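Local coordinates for cell surface protein (Faecalibacterium prausnitzii A2-165, PDB 4GT6), which has no established function but, as a leucine-rich repeat portion of a longer bacterial cell surface protein, may bind other proteins outside the cell, at residues 21-26 against 50-55; 131-136 against 154-159. All coordinates share one frame; numbering follows the deposited sequence.

How the contacts relate
From the N terminus, the chain first makes contact 1, where 21-26 at the start of strand 24-29 pairs with 50-55 at the end of strand 47-54; the 23 intervening residues, rich in strand, form the loop it closes. Contact 2 comes later, with 131-136 and 154-159 closing a loop of 17 residues. The two lie in series, neither enclosing nor crossing the other. Contact 1 joins strand 24-29, itself paired with 14-18, to strand 47-54, from which a parallel run continues through 77-78, 104-105 and 127-128. Contact 2 joins successive turns of the repeat region nearer the middle. Their centres are 26 Å apart.

Contact 1. Residues 21-26 against 50-55; sequences DNTATI and PVSKIG
A24 and V51 begin a short parallel pairing whose strand axes, 24-26 and 50-54, are inclined at 32°. A24 N bonds to P50 O, and A24 O takes S52 N at 3.0 Å. Beyond this the register slips by one residue at a beta bulge: T25 lies opposite K53, I26 N reaches K53 O at 3.0 Å, and G55 N closes on I26 O. S52 is the extra residue, and K53 N is left buried without a partner. G55 suits its place because a beta carbon there would run into I26 O.

On the face of A24, V51 and I26, the side chains of I26 and V51 cross at about a right angle, with I26 CG1 3.6 Å from V51 CG1; branched aliphatics suit this buried face. On the other face, T25 lies alongside the extended K53, whose methylenes pass its OG1 and CG2 before the chain end leads away, while T25 OG1 bonds to N19. At the loop end, T23 OG1 sits between its backbone N and carbonyl carbon (chi1 62°). There it donates to D21 OD1 at 2.6 Å, receives N19 ND2, and lies 2.9 Å from S52 OG, a pairing whose proton has a rival acceptor. A valine at T23 would remove the hydroxyl that D21, S52 and N19 share, and the bend at 21-23 would probably be held less firmly.

Strand 14-18 pairs antiparallel with 24-29, F16, I17 and Y14 packing on A24, T25 and I26. Beyond S52 and I54, backbone bonds to E77 carry the sheet on to strand 77-78.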
# COMPACT_ATOMS: atom_id res chain seq x y z
N ASP A 21 6.29 -20.74 -29.81
CA ASP A 21 5.29 -20.33 -30.81
C ASP A 21 5.94 -19.52 -31.96
O ASP A 21 5.24 -18.80 -32.67
CB ASP A 21 4.17 -19.51 -30.15
CG ASP A 21 4.61 -18.16 -29.61
OD1 ASP A 21 5.84 -17.92 -29.52
OD2 ASP A 21 3.72 -17.34 -29.25
N ASN A 22 7.27 -19.65 -32.13
CA ASN A 22 8.02 -18.96 -33.21
C ASN A 22 8.01 -17.42 -33.09
O ASN A 22 8.12 -16.73 -34.09
CB ASN A 22 7.53 -19.40 -34.60
CG ASN A 22 7.97 -20.80 -34.91
OD1 ASN A 22 8.97 -21.30 -34.38
ND2 ASN A 22 7.22 -21.45 -35.78
N THR A 23 7.97 -16.92 -31.86
CA THR A 23 8.18 -15.51 -31.55
C THR A 23 9.52 -15.45 -30.83
O THR A 23 10.10 -16.51 -30.53
CB THR A 23 7.05 -14.92 -30.70
OG1 THR A 23 6.99 -15.61 -29.44
CG2 THR A 23 5.69 -14.90 -31.43
N ALA A 24 9.99 -14.24 -30.51
CA ALA A 24 11.22 -14.04 -29.76
C ALA A 24 10.96 -13.25 -28.50
O ALA A 24 10.03 -12.44 -28.44
CB ALA A 24 12.25 -13.31 -30.61
N THR A 25 11.80 -13.47 -27.50
CA THR A 25 11.81 -12.70 -26.26
C THR A 25 13.11 -11.96 -26.20
O THR A 25 14.16 -12.61 -26.29
CB THR A 25 11.63 -13.62 -25.04
OG1 THR A 25 10.33 -14.22 -25.10
CG2 THR A 25 11.83 -12.85 -23.67
N ILE A 26 13.08 -10.62 -26.02
CA ILE A 26 14.30 -9.81 -25.82
C ILE A 26 14.87 -10.16 -24.45
O ILE A 26 14.14 -10.09 -23.47
CB ILE A 26 14.01 -8.28 -25.92
CG1 ILE A 26 13.45 -7.86 -27.30
CG2 ILE A 26 15.25 -7.44 -25.50
CD1 ILE A 26 14.25 -8.24 -28.50
N PRO A 50 8.71 -12.31 -34.77
CA PRO A 50 8.12 -11.14 -34.07
C PRO A 50 8.53 -11.16 -32.60
O PRO A 50 8.66 -12.24 -32.01
CB PRO A 50 6.59 -11.38 -34.20
CG PRO A 50 6.45 -12.43 -35.25
CD PRO A 50 7.67 -13.30 -35.12
N VAL A 51 8.74 -9.98 -31.99
CA VAL A 51 9.11 -9.90 -30.57
C VAL A 51 7.82 -9.85 -29.73
O VAL A 51 7.10 -8.85 -29.75
CB VAL A 51 10.03 -8.68 -30.33
CG1 VAL A 51 10.26 -8.44 -28.83
CG2 VAL A 51 11.36 -8.86 -31.07
N SER A 52 7.55 -10.93 -28.98
CA SER A 52 6.32 -11.04 -28.18
C SER A 52 6.53 -10.67 -26.71
O SER A 52 5.55 -10.47 -25.98
CB SER A 52 5.75 -12.46 -28.25
OG SER A 52 6.70 -13.36 -27.69
N LYS A 53 7.80 -10.58 -26.27
CA LYS A 53 8.05 -10.32 -24.86
C LYS A 53 9.32 -9.55 -24.61
O LYS A 53 10.34 -9.78 -25.27
CB LYS A 53 8.10 -11.68 -24.09
CG LYS A 53 8.46 -11.55 -22.60
CD LYS A 53 8.40 -12.91 -21.88
CE LYS A 53 8.76 -12.80 -20.40
NZ LYS A 53 8.81 -14.17 -19.81
N ILE A 54 9.25 -8.63 -23.64
CA ILE A 54 10.44 -7.96 -23.09
C ILE A 54 10.82 -8.81 -21.90
O ILE A 54 10.06 -8.89 -20.94
CB ILE A 54 10.16 -6.49 -22.72
CG1 ILE A 54 9.75 -5.68 -23.99
CG2 ILE A 54 11.42 -5.89 -22.02
CD1 ILE A 54 9.08 -4.36 -23.66
N GLY A 55 11.97 -9.47 -21.98
CA GLY A 55 12.38 -10.40 -20.94
C GLY A 55 12.59 -9.76 -19.58
O GLY A 55 12.71 -8.53 -19.45

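Contact 2. Residues 131-136 against 154-159; sequences EAFHHC and GMFSYC
Y158 reaches across to two histidines, H135 and H134. Its CB lies 3.4 Å above the plane of the H135 imidazole, over the ring centre, in a CH-pi contact; E137 holds H135 ND1. CG, anti to the carbonyl carbon and beside the backbone N (chi1 -52°), is 3.7 Å from H135 NE2, and CD2 is 3.6 Å from that same atom. CD2 also meets H134 NE2, which approaches the edge of the phenol ring in its plane, and CE2 lies 4.0 Å from H134 NE2, though H134 has a second conformer. In the conformer described, H134 ND1 donates to E131 OE2 at 3.0 Å, nearly in the imidazole plane, a His-carboxylate bond that restrains the ring's rotation. The tyrosine's tip, OH, passes beyond both histidines to E203 through a weak hydrogen bond. Tyrosine thus serves twice, its carbon frame beside imidazoles and its hydroxyl reaching a carboxylate.

The backbones repeat one another's turns: type I running into type II, with H135 and Y158 third in the latter, where phi is positive. F133 N bonds to M155 O at 3.0 Å, and H135 N to S157 O at 2.8 Å, nearly straight at 169°. G154 also has positive phi, and a beta carbon on it would press on E131 CG. F133 and F156, buried and apolar, match between layers, F133 CB 3.7 Å from F156 CD1.

Strands 127-128 and 150-151 lead into these turns. The rings of F110 and F112, in the preceding layer, meet those of F133 and H135, while G154 and F156 bond by their backbones to E176 and A178 in the following one.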
# COMPACT_ATOMS: atom_id res chain seq x y z
N GLU A 131 3.83 -5.29 -7.03
CA GLU A 131 4.64 -4.07 -7.02
C GLU A 131 5.04 -3.57 -8.41
O GLU A 131 6.08 -2.90 -8.53
CB GLU A 131 5.93 -4.39 -6.25
CG GLU A 131 5.71 -4.79 -4.79
CD GLU A 131 7.01 -5.18 -4.13
OE1 GLU A 131 7.59 -6.23 -4.49
OE2 GLU A 131 7.50 -4.37 -3.31
N ALA A 132 4.22 -3.83 -9.44
CA ALA A 132 4.57 -3.43 -10.80
C ALA A 132 4.71 -1.91 -10.93
O ALA A 132 5.51 -1.48 -11.76
CB ALA A 132 3.52 -3.93 -11.78
N PHE A 133 4.00 -1.11 -10.10
CA PHE A 133 4.11 0.35 -10.21
C PHE A 133 4.49 0.97 -8.88
O PHE A 133 4.15 2.12 -8.62
CB PHE A 133 2.80 0.95 -10.77
CG PHE A 133 2.55 0.48 -12.19
CD1 PHE A 133 3.24 1.05 -13.26
CD2 PHE A 133 1.67 -0.57 -12.45
CE1 PHE A 133 3.04 0.60 -14.57
CE2 PHE A 133 1.48 -1.04 -13.77
CZ PHE A 133 2.20 -0.47 -14.81
N HIS A 134 5.15 0.19 -8.02
CA HIS A 134 5.58 0.63 -6.69
C HIS A 134 6.52 1.85 -6.85
O HIS A 134 7.48 1.79 -7.63
CB HIS A 134 6.27 -0.55 -5.97
CG HIS A 134 6.66 -0.34 -4.54
ND1 HIS A 134 7.10 -1.40 -3.76
CD2 HIS A 134 6.71 0.79 -3.79
CE1 HIS A 134 7.39 -0.89 -2.58
NE2 HIS A 134 7.17 0.42 -2.54
N HIS A 135 6.24 2.97 -6.14
CA HIS A 135 7.03 4.21 -6.18
C HIS A 135 7.02 4.90 -7.58
O HIS A 135 7.97 5.61 -7.92
CB HIS A 135 8.48 4.01 -5.69
CG HIS A 135 8.64 4.31 -4.22
ND1 HIS A 135 8.61 5.62 -3.75
CD2 HIS A 135 8.80 3.47 -3.18
CE1 HIS A 135 8.77 5.52 -2.44
NE2 HIS A 135 8.90 4.25 -2.04
N CYS A 136 5.93 4.72 -8.36
CA CYS A 136 5.72 5.48 -9.58
C CYS A 136 5.03 6.76 -9.13
O CYS A 136 3.82 6.93 -9.28
CB CYS A 136 4.94 4.69 -10.61
SG CYS A 136 5.93 3.36 -11.37
N GLY A 154 1.23 -4.46 -3.15
CA GLY A 154 2.09 -3.29 -3.31
C GLY A 154 2.10 -2.68 -4.70
O GLY A 154 3.02 -1.95 -5.03
N MSE A 155 1.07 -2.99 -5.51
CA MSE A 155 1.05 -2.54 -6.91
C MSE A 155 1.27 -1.04 -7.06
O MSE A 155 2.06 -0.65 -7.92
CB MSE A 155 -0.22 -2.95 -7.65
CG MSE A 155 -0.27 -2.42 -9.12
SE MSE A 155 -1.70 -3.20 -10.11
CE MSE A 155 -1.17 -4.96 -9.75
N PHE A 156 0.61 -0.20 -6.25
CA PHE A 156 0.79 1.24 -6.36
C PHE A 156 1.29 1.83 -5.07
O PHE A 156 1.07 3.03 -4.85
CB PHE A 156 -0.53 1.94 -6.77
CG PHE A 156 -1.07 1.48 -8.10
CD1 PHE A 156 -0.47 1.88 -9.29
CD2 PHE A 156 -2.19 0.65 -8.16
CE1 PHE A 156 -0.97 1.43 -10.53
CE2 PHE A 156 -2.71 0.24 -9.40
CZ PHE A 156 -2.08 0.61 -10.57
N SER A 157 2.02 1.06 -4.25
CA SER A 157 2.54 1.65 -3.02
C SER A 157 3.39 2.89 -3.32
O SER A 157 4.24 2.85 -4.22
CB SER A 157 3.39 0.64 -2.24
OG SER A 157 2.64 -0.52 -1.93
N TYR A 158 3.14 4.00 -2.57
CA TYR A 158 3.91 5.26 -2.66
C TYR A 158 3.85 5.91 -4.05
O TYR A 158 4.74 6.68 -4.44
CB TYR A 158 5.37 5.07 -2.18
CG TYR A 158 5.38 4.42 -0.81
CD1 TYR A 158 4.86 5.09 0.30
CD2 TYR A 158 5.79 3.11 -0.64
CE1 TYR A 158 4.78 4.48 1.55
CE2 TYR A 158 5.73 2.48 0.61
CZ TYR A 158 5.24 3.18 1.70
OH TYR A 158 5.17 2.59 2.94
N CYS A 159 2.72 5.72 -4.73
CA CYS A 159 2.45 6.49 -5.95
C CYS A 159 1.84 7.79 -5.44
O CYS A 159 0.62 7.93 -5.36
CB CYS A 159 1.53 5.72 -6.90
SG CYS A 159 2.37 4.35 -7.72